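MlnE (Bacillus amyloliquefaciens subsp. plantarum, PDB 5D2E) probably reduces beta-keto groups of growing polyketide intermediates with NADPH, through the N-terminal B-type ketoreductase of a macrolactin assembly-line synthase. Local coordinates at residues R119-A133 with N165-E178. Numbering follows the deposited sequence.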
# COMPACT_ATOMS: atom_id res chain seq x y z
N ARG A 119 13.03 8.98 30.00
CA ARG A 119 13.48 7.96 30.92
C ARG A 119 14.10 8.61 32.15
O ARG A 119 13.77 8.25 33.30
CB ARG A 119 14.41 6.99 30.22
CG ARG A 119 13.62 6.02 29.30
CD ARG A 119 14.45 4.85 28.84
NE ARG A 119 15.01 4.03 29.92
CZ ARG A 119 15.89 3.05 29.73
NH1 ARG A 119 16.30 2.77 28.50
NH2 ARG A 119 16.42 2.39 30.75
N SER A 120 14.88 9.64 31.91
CA SER A 120 15.49 10.37 33.01
C SER A 120 14.46 11.04 33.92
O SER A 120 14.75 11.27 35.11
CB SER A 120 16.47 11.43 32.49
OG SER A 120 17.55 10.86 31.73
N GLN A 121 13.28 11.39 33.37
CA GLN A 121 12.22 12.06 34.05
C GLN A 121 11.21 11.10 34.65
O GLN A 121 10.25 11.51 35.25
CB GLN A 121 11.51 12.98 33.04
CG GLN A 121 12.31 14.18 32.68
CD GLN A 121 11.69 15.01 31.58
OE1 GLN A 121 10.75 14.59 30.89
NE2 GLN A 121 12.23 16.20 31.40
N ASN A 122 11.46 9.81 34.50
CA ASN A 122 10.58 8.73 34.97
C ASN A 122 9.21 8.79 34.29
O ASN A 122 8.22 8.54 34.94
CB ASN A 122 10.45 8.67 36.48
CG ASN A 122 11.80 8.33 37.13
OD1 ASN A 122 12.48 7.42 36.70
ND2 ASN A 122 12.24 9.18 38.08
N ILE A 123 9.21 9.14 33.02
CA ILE A 123 7.97 9.29 32.27
C ILE A 123 7.96 8.13 31.22
O ILE A 123 8.74 8.16 30.29
CB ILE A 123 7.86 10.69 31.62
CG1 ILE A 123 7.60 11.71 32.73
CG2 ILE A 123 6.60 10.79 30.78
CD1 ILE A 123 7.74 13.14 32.32
N ARG A 124 7.09 7.13 31.40
CA ARG A 124 6.99 5.97 30.53
C ARG A 124 5.60 6.00 29.80
O ARG A 124 4.58 5.64 30.38
CB ARG A 124 7.10 4.67 31.37
CG ARG A 124 6.73 3.38 30.57
CD ARG A 124 6.92 2.08 31.36
NE ARG A 124 8.34 1.85 31.61
CZ ARG A 124 8.83 0.86 32.32
NH1 ARG A 124 8.02 -0.04 32.85
NH2 ARG A 124 10.15 0.74 32.44
N PRO A 125 5.57 6.51 28.57
CA PRO A 125 4.27 6.65 27.87
C PRO A 125 3.69 5.31 27.56
O PRO A 125 4.45 4.37 27.26
CB PRO A 125 4.64 7.37 26.58
CG PRO A 125 5.99 7.97 26.79
CD PRO A 125 6.67 7.12 27.83
N ARG A 126 2.38 5.22 27.61
CA ARG A 126 1.67 4.10 27.10
C ARG A 126 0.83 4.47 25.85
O ARG A 126 0.85 3.79 24.85
CB ARG A 126 0.74 3.56 28.13
CG ARG A 126 0.68 2.03 28.06
CD ARG A 126 -0.71 1.60 28.01
NE ARG A 126 -0.85 0.18 27.68
CZ ARG A 126 -0.87 -0.78 28.59
NH1 ARG A 126 -0.67 -0.49 29.86
NH2 ARG A 126 -1.08 -2.03 28.21
N HIS A 127 0.16 5.61 25.89
CA HIS A 127 -0.64 6.05 24.75
C HIS A 127 0.08 7.05 23.92
O HIS A 127 0.42 8.09 24.41
CB HIS A 127 -1.94 6.62 25.26
CG HIS A 127 -2.51 5.78 26.35
ND1 HIS A 127 -3.36 4.72 26.09
CD2 HIS A 127 -2.21 5.71 27.67
CE1 HIS A 127 -3.62 4.08 27.21
NE2 HIS A 127 -2.94 4.67 28.18
N ILE A 128 0.30 6.72 22.64
CA ILE A 128 1.04 7.54 21.74
C ILE A 128 0.09 7.97 20.66
O ILE A 128 -0.62 7.12 20.12
CB ILE A 128 2.17 6.75 21.03
CG1 ILE A 128 3.02 5.91 21.97
CG2 ILE A 128 2.99 7.68 20.21
CD1 ILE A 128 3.52 6.58 23.18
N ILE A 129 0.08 9.28 20.37
CA ILE A 129 -0.70 9.89 19.32
C ILE A 129 0.31 10.47 18.31
O ILE A 129 1.13 11.29 18.60
CB ILE A 129 -1.68 10.97 19.75
CG1 ILE A 129 -2.60 10.50 20.89
CG2 ILE A 129 -2.41 11.55 18.52
CD1 ILE A 129 -3.49 9.39 20.55
N HIS A 130 0.23 9.97 17.06
CA HIS A 130 1.06 10.50 16.01
C HIS A 130 0.16 11.25 15.05
O HIS A 130 -0.65 10.65 14.31
CB HIS A 130 1.76 9.37 15.31
CG HIS A 130 2.80 9.82 14.34
ND1 HIS A 130 2.49 10.18 13.04
CD2 HIS A 130 4.15 9.91 14.44
CE1 HIS A 130 3.58 10.55 12.41
NE2 HIS A 130 4.62 10.36 13.22
N PHE A 131 0.27 12.57 15.05
CA PHE A 131 -0.56 13.38 14.19
C PHE A 131 0.24 14.48 13.47
O PHE A 131 0.09 15.67 13.76
CB PHE A 131 -1.69 14.03 15.03
CG PHE A 131 -2.72 14.85 14.22
CD1 PHE A 131 -3.01 14.56 12.92
CD2 PHE A 131 -3.41 15.87 14.81
CE1 PHE A 131 -3.99 15.29 12.21
CE2 PHE A 131 -4.36 16.59 14.12
CZ PHE A 131 -4.68 16.28 12.83
N LEU A 132 1.01 14.06 12.51
CA LEU A 132 1.80 14.92 11.65
C LEU A 132 1.26 14.92 10.21
O LEU A 132 1.62 15.79 9.42
CB LEU A 132 3.20 14.39 11.53
CG LEU A 132 3.98 14.24 12.83
CD1 LEU A 132 5.39 13.80 12.51
CD2 LEU A 132 3.96 15.54 13.67
N ALA A 133 0.47 13.90 9.87
CA ALA A 133 0.07 13.64 8.45
C ALA A 133 -1.09 14.50 7.99
O ALA A 133 -2.29 14.13 8.15
CB ALA A 133 -0.26 12.17 8.25
N ASN A 165 15.65 2.09 22.65
CA ASN A 165 15.80 2.69 23.98
C ASN A 165 14.84 2.10 25.00
O ASN A 165 14.73 2.59 26.12
CB ASN A 165 15.58 4.21 23.86
CG ASN A 165 16.63 4.86 22.99
OD1 ASN A 165 17.79 4.71 23.26
ND2 ASN A 165 16.25 5.41 21.88
N LYS A 166 14.06 1.09 24.61
CA LYS A 166 13.11 0.41 25.47
C LYS A 166 12.19 1.34 26.26
O LYS A 166 11.96 1.17 27.47
CB LYS A 166 13.89 -0.53 26.41
CG LYS A 166 14.64 -1.63 25.64
CD LYS A 166 14.78 -2.85 26.52
CE LYS A 166 16.00 -3.65 26.11
NZ LYS A 166 15.85 -5.06 26.60
N LEU A 167 11.64 2.34 25.57
CA LEU A 167 10.88 3.35 26.22
C LEU A 167 9.51 2.81 26.69
O LEU A 167 9.06 3.17 27.76
CB LEU A 167 10.76 4.55 25.31
CG LEU A 167 9.86 5.62 25.87
CD1 LEU A 167 10.67 6.28 26.97
CD2 LEU A 167 9.44 6.64 24.83
N CYS A 168 8.92 1.90 25.89
CA CYS A 168 7.58 1.41 26.05
C CYS A 168 7.53 -0.09 26.03
O CYS A 168 7.41 -0.72 24.98
CB CYS A 168 6.68 1.95 24.92
SG CYS A 168 6.66 3.75 24.72
N PRO A 169 7.51 -0.70 27.20
CA PRO A 169 7.27 -2.14 27.26
C PRO A 169 5.96 -2.54 26.55
O PRO A 169 5.91 -3.60 25.93
CB PRO A 169 7.20 -2.43 28.77
CG PRO A 169 8.00 -1.32 29.39
CD PRO A 169 7.83 -0.11 28.50
N LYS A 170 4.93 -1.70 26.67
CA LYS A 170 3.69 -1.81 25.92
C LYS A 170 3.31 -0.43 25.47
O LYS A 170 3.52 0.55 26.18
CB LYS A 170 2.58 -2.32 26.80
CG LYS A 170 2.55 -3.82 26.99
CD LYS A 170 1.18 -4.27 27.50
CE LYS A 170 0.95 -5.74 27.20
NZ LYS A 170 1.99 -6.56 27.89
N ALA A 171 2.75 -0.33 24.28
CA ALA A 171 2.29 1.00 23.80
C ALA A 171 1.09 0.77 22.94
O ALA A 171 0.98 -0.27 22.23
CB ALA A 171 3.36 1.69 23.01
N GLU A 172 0.17 1.74 23.00
CA GLU A 172 -0.93 1.81 22.05
C GLU A 172 -0.68 3.03 21.22
O GLU A 172 -0.68 4.15 21.75
CB GLU A 172 -2.29 1.93 22.74
CG GLU A 172 -2.39 1.31 24.16
CD GLU A 172 -2.25 -0.21 24.24
OE1 GLU A 172 -2.66 -0.88 23.28
OE2 GLU A 172 -1.75 -0.72 25.27
N ILE A 173 -0.49 2.83 19.93
CA ILE A 173 -0.08 3.91 19.02
C ILE A 173 -1.27 4.25 18.11
O ILE A 173 -1.79 3.34 17.46
CB ILE A 173 1.09 3.51 18.16
CG1 ILE A 173 2.33 3.18 19.02
CG2 ILE A 173 1.37 4.63 17.15
CD1 ILE A 173 2.51 1.69 19.31
N LEU A 174 -1.69 5.50 18.06
CA LEU A 174 -2.77 5.94 17.23
C LEU A 174 -2.20 6.91 16.28
O LEU A 174 -1.73 7.98 16.67
CB LEU A 174 -3.95 6.54 18.06
CG LEU A 174 -5.10 7.13 17.21
CD1 LEU A 174 -5.80 6.09 16.33
CD2 LEU A 174 -6.11 7.80 18.16
N TYR A 175 -2.21 6.52 15.00
CA TYR A 175 -1.75 7.30 13.90
C TYR A 175 -2.96 7.95 13.25
O TYR A 175 -3.89 7.27 12.89
CB TYR A 175 -1.02 6.40 12.93
CG TYR A 175 -0.87 6.96 11.56
CD1 TYR A 175 0.03 7.98 11.26
CD2 TYR A 175 -1.70 6.50 10.52
CE1 TYR A 175 0.08 8.52 9.97
CE2 TYR A 175 -1.63 7.04 9.24
CZ TYR A 175 -0.75 8.02 8.97
OH TYR A 175 -0.73 8.46 7.65
N LEU A 176 -2.91 9.29 13.08
CA LEU A 176 -3.95 10.11 12.49
C LEU A 176 -3.47 10.85 11.28
O LEU A 176 -2.35 11.32 11.25
CB LEU A 176 -4.46 11.18 13.49
CG LEU A 176 -4.73 10.71 14.91
CD1 LEU A 176 -5.06 11.82 15.89
CD2 LEU A 176 -5.84 9.71 14.85
N TYR A 177 -4.34 10.96 10.29
CA TYR A 177 -4.12 11.79 9.15
C TYR A 177 -5.43 12.44 8.71
O TYR A 177 -6.50 11.89 8.93
CB TYR A 177 -3.53 11.05 7.96
CG TYR A 177 -4.36 10.00 7.31
CD1 TYR A 177 -4.41 8.71 7.84
CD2 TYR A 177 -5.11 10.28 6.15
CE1 TYR A 177 -5.15 7.71 7.22
CE2 TYR A 177 -5.84 9.28 5.52
CZ TYR A 177 -5.86 8.01 6.08
OH TYR A 177 -6.60 7.02 5.50
N GLU A 178 -5.29 13.57 8.03
CA GLU A 178 -6.41 14.32 7.55
C GLU A 178 -6.66 14.03 6.09
O GLU A 178 -5.74 13.80 5.30
CB GLU A 178 -6.19 15.81 7.65
CG GLU A 178 -6.06 16.33 9.07
CD GLU A 178 -5.83 17.83 9.08
OE1 GLU A 178 -5.59 18.45 8.02
OE2 GLU A 178 -5.97 18.38 10.14
O HOH W 1 10.17 3.48 30.13
O HOH W 2 4.60 1.72 28.27
O HOH W 3 0.43 11.46 11.50
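Glu172 N to Arg126 O (2.8 Å) opens a run of backbone bonds that pairs strand 127-133 with strand 171-178. It continues through Ile128 N to Glu172 O, Leu174 N to Ile128 O, His130 N to Leu174 O and Leu176 N to His130 O, all nearly straight at the hydrogen. The strand axes, 17° apart in direction, confirm parallel pairing. Beyond Leu176 the register slips: water 3 accepts from Leu132 N and donates to Leu176 O (2.8 Å), and Glu178 N then reaches Ala133 O directly at 3.1 Å.

One salt bridge marks the strand entry. Arg126 NE donates to Glu172 OE2 at 2.7 Å, using the oxygen's anti lone pair, with guanidinium and carboxylate planes only 21° apart; Arg126 NH1 bridges to Glu58. Lys170 CB lies over one guanidinium face, offset toward its rim.

Apolar contacts lie on both sheet faces. Ile128 CG1 meets Ile173 CG1 on the face covered by helix 141-164, while across the sheet Ile129 CG2 touches Leu176 CD1 at 3.7 Å. Phe131, with CG anti to its N (chi1 -176°), lays CD1 3.7 Å from Leu176 CB.

In the preceding loops, Pro169 CG packs over the Arg124 guanidinium and water 1 links Arg124 NE to Leu167 O.

Adjacent parallel strands joined through helix 141-164 form a beta-alpha-beta unit of the structural, non-catalytic Rossmann-like subdomain characteristic of such ketoreductases, away from the NADP site in the catalytic half.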